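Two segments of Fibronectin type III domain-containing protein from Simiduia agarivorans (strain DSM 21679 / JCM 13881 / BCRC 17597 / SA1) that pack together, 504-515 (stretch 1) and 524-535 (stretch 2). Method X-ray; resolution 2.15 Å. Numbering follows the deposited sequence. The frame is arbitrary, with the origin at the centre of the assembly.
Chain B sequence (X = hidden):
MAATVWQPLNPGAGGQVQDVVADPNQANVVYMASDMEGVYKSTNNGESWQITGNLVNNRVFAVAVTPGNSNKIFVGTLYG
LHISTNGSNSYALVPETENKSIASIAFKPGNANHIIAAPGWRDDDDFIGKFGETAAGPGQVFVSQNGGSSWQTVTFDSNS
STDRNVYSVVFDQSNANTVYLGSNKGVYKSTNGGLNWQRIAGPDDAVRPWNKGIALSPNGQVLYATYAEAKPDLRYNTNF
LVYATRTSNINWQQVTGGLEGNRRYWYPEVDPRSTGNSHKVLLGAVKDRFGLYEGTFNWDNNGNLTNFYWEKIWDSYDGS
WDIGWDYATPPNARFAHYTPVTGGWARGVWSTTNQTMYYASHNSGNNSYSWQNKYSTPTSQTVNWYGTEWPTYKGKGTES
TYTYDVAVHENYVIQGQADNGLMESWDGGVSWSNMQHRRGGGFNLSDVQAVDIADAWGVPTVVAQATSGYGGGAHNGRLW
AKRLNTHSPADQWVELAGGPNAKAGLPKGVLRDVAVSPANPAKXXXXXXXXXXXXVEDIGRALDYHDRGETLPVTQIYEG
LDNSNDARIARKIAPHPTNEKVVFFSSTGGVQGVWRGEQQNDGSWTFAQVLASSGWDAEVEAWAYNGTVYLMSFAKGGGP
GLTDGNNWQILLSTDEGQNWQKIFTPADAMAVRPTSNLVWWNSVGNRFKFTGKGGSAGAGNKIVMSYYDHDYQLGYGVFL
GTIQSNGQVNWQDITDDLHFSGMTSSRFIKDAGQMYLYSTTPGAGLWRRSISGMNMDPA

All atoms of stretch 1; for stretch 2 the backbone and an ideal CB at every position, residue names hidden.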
# COMPACT_ATOMS: atom_id res chain seq x y z
N ALA B 504 -23.12 11.17 15.56
CA ALA B 504 -23.69 9.89 16.00
C ALA B 504 -24.87 10.05 16.95
O ALA B 504 -25.27 9.10 17.61
CB ALA B 504 -22.62 8.99 16.64
N GLY B 505 -25.44 11.25 17.02
CA GLY B 505 -26.53 11.48 17.94
C GLY B 505 -26.12 11.64 19.39
O GLY B 505 -26.99 11.71 20.26
N LEU B 506 -24.82 11.69 19.68
CA LEU B 506 -24.37 11.95 21.05
C LEU B 506 -24.37 13.45 21.30
O LEU B 506 -23.71 14.19 20.57
CB LEU B 506 -22.97 11.37 21.26
CG LEU B 506 -22.38 11.49 22.67
CD1 LEU B 506 -23.14 10.61 23.66
CD2 LEU B 506 -20.90 11.13 22.67
N PRO B 507 -25.10 13.93 22.31
CA PRO B 507 -25.22 15.38 22.51
C PRO B 507 -23.93 16.01 23.02
O PRO B 507 -22.95 15.34 23.35
CB PRO B 507 -26.35 15.50 23.55
CG PRO B 507 -26.30 14.20 24.29
CD PRO B 507 -25.89 13.16 23.28
N LYS B 508 -23.95 17.34 23.08
CA LYS B 508 -22.75 18.14 23.29
C LYS B 508 -22.27 18.17 24.74
O LYS B 508 -21.20 18.72 25.00
CB LYS B 508 -22.99 19.58 22.82
CG LYS B 508 -23.75 20.43 23.82
CD LYS B 508 -24.58 21.52 23.14
CE LYS B 508 -23.72 22.47 22.33
NZ LYS B 508 -24.53 23.51 21.62
N GLY B 509 -23.03 17.61 25.68
CA GLY B 509 -22.61 17.66 27.08
C GLY B 509 -21.34 16.86 27.30
O GLY B 509 -21.15 15.78 26.74
N VAL B 510 -20.45 17.41 28.14
CA VAL B 510 -19.17 16.77 28.44
C VAL B 510 -19.41 15.36 28.95
O VAL B 510 -20.24 15.13 29.84
CB VAL B 510 -18.38 17.61 29.46
CG1 VAL B 510 -17.18 16.82 29.99
CG2 VAL B 510 -17.93 18.92 28.84
N LEU B 511 -18.70 14.39 28.37
CA LEU B 511 -18.75 13.00 28.83
C LEU B 511 -17.85 12.88 30.05
O LEU B 511 -16.68 12.48 29.97
CB LEU B 511 -18.33 12.04 27.73
CG LEU B 511 -18.87 12.28 26.32
CD1 LEU B 511 -18.31 11.25 25.34
CD2 LEU B 511 -20.38 12.26 26.31
N ARG B 512 -18.40 13.25 31.22
CA ARG B 512 -17.55 13.37 32.40
C ARG B 512 -16.92 12.04 32.79
O ARG B 512 -15.82 12.03 33.37
CB ARG B 512 -18.34 13.96 33.57
CG ARG B 512 -17.42 14.45 34.67
CD ARG B 512 -18.14 15.24 35.75
NE ARG B 512 -17.20 15.62 36.79
CZ ARG B 512 -17.51 15.73 38.08
NH1 ARG B 512 -18.75 15.49 38.49
NH2 ARG B 512 -16.57 16.08 38.96
N ASP B 513 -17.57 10.92 32.50
CA ASP B 513 -16.86 9.65 32.54
C ASP B 513 -17.27 8.80 31.34
O ASP B 513 -18.36 8.93 30.79
CB ASP B 513 -17.10 8.87 33.84
CG ASP B 513 -16.04 7.79 34.10
OD1 ASP B 513 -14.82 8.02 33.85
OD2 ASP B 513 -16.42 6.69 34.56
N VAL B 514 -16.33 7.95 30.94
CA VAL B 514 -16.48 6.96 29.88
C VAL B 514 -15.92 5.67 30.44
O VAL B 514 -14.81 5.65 30.97
CB VAL B 514 -15.72 7.38 28.61
CG1 VAL B 514 -15.70 6.26 27.59
CG2 VAL B 514 -16.30 8.66 28.02
N ALA B 515 -16.69 4.58 30.34
CA ALA B 515 -16.26 3.34 30.96
C ALA B 515 -16.64 2.15 30.09
O ALA B 515 -17.72 2.11 29.49
CB ALA B 515 -16.87 3.17 32.36
N UNK B 524 -19.25 0.21 25.41
CA UNK B 524 -18.72 1.40 26.09
C UNK B 524 -19.89 2.27 26.54
O UNK B 524 -20.80 2.55 25.75
CB UNK B 524 -17.78 2.19 25.18
N UNK B 525 -19.85 2.70 27.80
CA UNK B 525 -20.84 3.61 28.37
C UNK B 525 -20.25 5.00 28.53
O UNK B 525 -19.04 5.16 28.74
CB UNK B 525 -21.34 3.09 29.72
N UNK B 526 -21.11 6.02 28.45
CA UNK B 526 -20.70 7.40 28.65
C UNK B 526 -21.91 8.21 29.10
O UNK B 526 -23.04 7.95 28.68
CB UNK B 526 -20.09 7.98 27.37
N UNK B 527 -21.67 9.20 29.97
CA UNK B 527 -22.72 10.08 30.46
C UNK B 527 -22.43 11.50 30.00
O UNK B 527 -21.43 12.09 30.41
CB UNK B 527 -22.83 10.01 31.98
N UNK B 528 -23.30 12.02 29.15
CA UNK B 528 -23.20 13.38 28.64
C UNK B 528 -23.86 14.32 29.64
O UNK B 528 -25.07 14.25 29.86
CB UNK B 528 -23.85 13.50 27.26
N UNK B 529 -23.06 15.20 30.25
CA UNK B 529 -23.53 16.05 31.34
C UNK B 529 -24.76 16.85 30.93
O UNK B 529 -24.76 17.55 29.92
CB UNK B 529 -22.42 17.00 31.79
N UNK B 530 -25.82 16.70 31.74
CA UNK B 530 -27.11 17.37 31.57
C UNK B 530 -27.90 16.85 30.38
O UNK B 530 -28.87 17.49 29.96
CB UNK B 530 -26.90 18.88 31.41
N UNK B 531 -27.53 15.69 29.84
CA UNK B 531 -28.31 15.06 28.78
C UNK B 531 -28.73 13.64 29.12
O UNK B 531 -29.92 13.32 29.05
CB UNK B 531 -27.51 15.06 27.48
N UNK B 532 -27.79 12.78 29.50
CA UNK B 532 -28.13 11.43 29.91
C UNK B 532 -27.00 10.47 29.59
O UNK B 532 -25.89 10.87 29.24
CB UNK B 532 -29.42 10.97 29.23
N UNK B 533 -27.30 9.18 29.73
CA UNK B 533 -26.32 8.13 29.53
C UNK B 533 -26.51 7.48 28.17
O UNK B 533 -27.64 7.17 27.76
CB UNK B 533 -26.42 7.08 30.64
N UNK B 534 -25.40 7.25 27.48
CA UNK B 534 -25.40 6.71 26.13
C UNK B 534 -24.45 5.52 26.07
O UNK B 534 -23.58 5.34 26.92
CB UNK B 534 -25.00 7.78 25.11
N UNK B 535 -24.64 4.70 25.04
CA UNK B 535 -23.95 3.42 24.94
C UNK B 535 -23.48 3.21 23.51
O UNK B 535 -24.24 3.45 22.56
CB UNK B 535 -24.86 2.27 25.39

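Position 524 begins a strand running antiparallel to 511-515 (170° between axes, 4.7 Å at closest approach). Its ideal CB points sideways, 5.2 Å from CG1 of Val-514, which leaves room for a small or branched apolar group. The residue is Val-524, whose CG1 lies 3.6 Å from Val-514 CG1.

At 525 the backbone carries the pairing: its N donates to Ala-515 O (2.8 Å) and its O accepts from Ala-515 N (2.9 Å), both nearly straight. The CB shares a sheet face with Ala-515, whose methyl makes little demand, so many side chains would fit. The residue is Phe-525; its ring leads away from stretch 1, with Ala-515 O near the ring plane at the edge.

At 526 the ideal CB turns to the other face, 3.9 Å from Val-514 CG2 and 4.2 Å from Leu-511 CD1. These methyls favour an apolar residue, and a long one could reach Leu-506. Met-526 does so: its SD is 4.1 Å from Leu-506 CD2.

Position 527 returns to the Ala-515 face. Its nearest visible neighbour is Asp-513 O, 4.8 Å from the ideal CB, so stretch 1 selects weakly. Phe-527 directs its ring away; its N makes a weak hydrogen bond to Asp-513 O (3.4 Å).

At 528 the ideal CB is 3.6 Å from Gly-509 O and 3.9 Å from Pro-507 CG. An acceptor so near suits a short donor such as serine or threonine, though alanine would also fit. Ser-528, chi1 t, donates from OG to Gly-509 O at 2.7 Å.

At 529 the ideal CB is 3.5 Å from Val-510 O, which already accepts a hydrogen bond from the 529 N (2.9 Å, 163°). A small polar residue is reasonable; Ser-529 is found, its OG 4.0 Å from Arg-512 CB.

Position 530 has positive phi (70/16), and no atom of stretch 1 lies within 5.5 Å of its ideal CB, suiting glycine, asparagine or aspartate. It is Asn-530.

At 531 CB points toward stretch 1, 3.5 Å from Pro-507 CG, inviting a flat or apolar group. Tyr-531 lays a ring face under Pro-507 CB (3.7 Å to the centroid). Its CD2 would lie 2.8 Å from a CB on Gly-509, a clash that glycine avoids.

Phi/psi of 150/-170 at 532 calls for glycine: Gly-532.

Position 533 points away, leaving the choice open; it is Met-533.

At 534 CB points toward stretch 1, 3.7 Å from Leu-506 CD1, so a large apolar or aromatic group suits. Tyr-534 takes Pro-507 CD over its ring face (3.8 Å to the centroid) and meets Leu-506 CD1 at CG (3.6 Å).

Position 535 points away, so stretch 1 sets no preference; Met-535 makes no contact with it.

Stretch 2, residues 524-535: VFMFSSNYGMYM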
# COMPACT_ATOMS: atom_id res chain seq x y z
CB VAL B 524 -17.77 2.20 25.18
CG1 VAL B 524 -17.11 3.33 25.98
CG2 VAL B 524 -16.71 1.29 24.56
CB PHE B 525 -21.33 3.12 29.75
CG PHE B 525 -22.05 1.81 29.72
CD1 PHE B 525 -23.41 1.76 29.50
CD2 PHE B 525 -21.36 0.62 29.94
CE1 PHE B 525 -24.08 0.55 29.48
CE2 PHE B 525 -22.03 -0.59 29.93
CZ PHE B 525 -23.39 -0.63 29.70
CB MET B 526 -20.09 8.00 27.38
CG MET B 526 -21.05 8.05 26.19
SD MET B 526 -20.29 7.55 24.63
CE MET B 526 -20.03 5.80 24.91
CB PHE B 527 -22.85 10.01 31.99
CG PHE B 527 -24.20 10.43 32.50
CD1 PHE B 527 -24.63 11.75 32.39
CD2 PHE B 527 -25.05 9.50 33.08
CE1 PHE B 527 -25.89 12.13 32.85
CE2 PHE B 527 -26.30 9.87 33.55
CZ PHE B 527 -26.72 11.19 33.43
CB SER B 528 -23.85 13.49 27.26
OG SER B 528 -23.62 14.76 26.69
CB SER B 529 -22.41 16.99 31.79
OG SER B 529 -21.39 16.28 32.46
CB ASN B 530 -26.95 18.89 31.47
CG ASN B 530 -26.36 19.49 32.74
OD1 ASN B 530 -25.37 20.22 32.69
ND2 ASN B 530 -26.97 19.17 33.87
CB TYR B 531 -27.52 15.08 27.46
CG TYR B 531 -27.43 16.46 26.85
CD1 TYR B 531 -28.43 16.94 26.02
CD2 TYR B 531 -26.35 17.29 27.13
CE1 TYR B 531 -28.35 18.21 25.46
CE2 TYR B 531 -26.27 18.56 26.58
CZ TYR B 531 -27.27 19.02 25.75
OH TYR B 531 -27.18 20.28 25.20
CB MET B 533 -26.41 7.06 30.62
CG MET B 533 -25.25 6.07 30.56
SD MET B 533 -25.11 5.03 32.02
CE MET B 533 -24.21 6.12 33.12
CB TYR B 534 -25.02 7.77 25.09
CG TYR B 534 -26.00 8.91 25.06
CD1 TYR B 534 -25.98 9.91 26.03
CD2 TYR B 534 -26.97 9.00 24.06
CE1 TYR B 534 -26.89 10.95 26.01
CE2 TYR B 534 -27.87 10.04 24.03
CZ TYR B 534 -27.83 11.00 25.01
OH TYR B 534 -28.73 12.04 24.99
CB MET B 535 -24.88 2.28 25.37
CG MET B 535 -24.28 0.89 25.25
SD MET B 535 -25.32 -0.35 26.05
CE MET B 535 -26.69 -0.45 24.90
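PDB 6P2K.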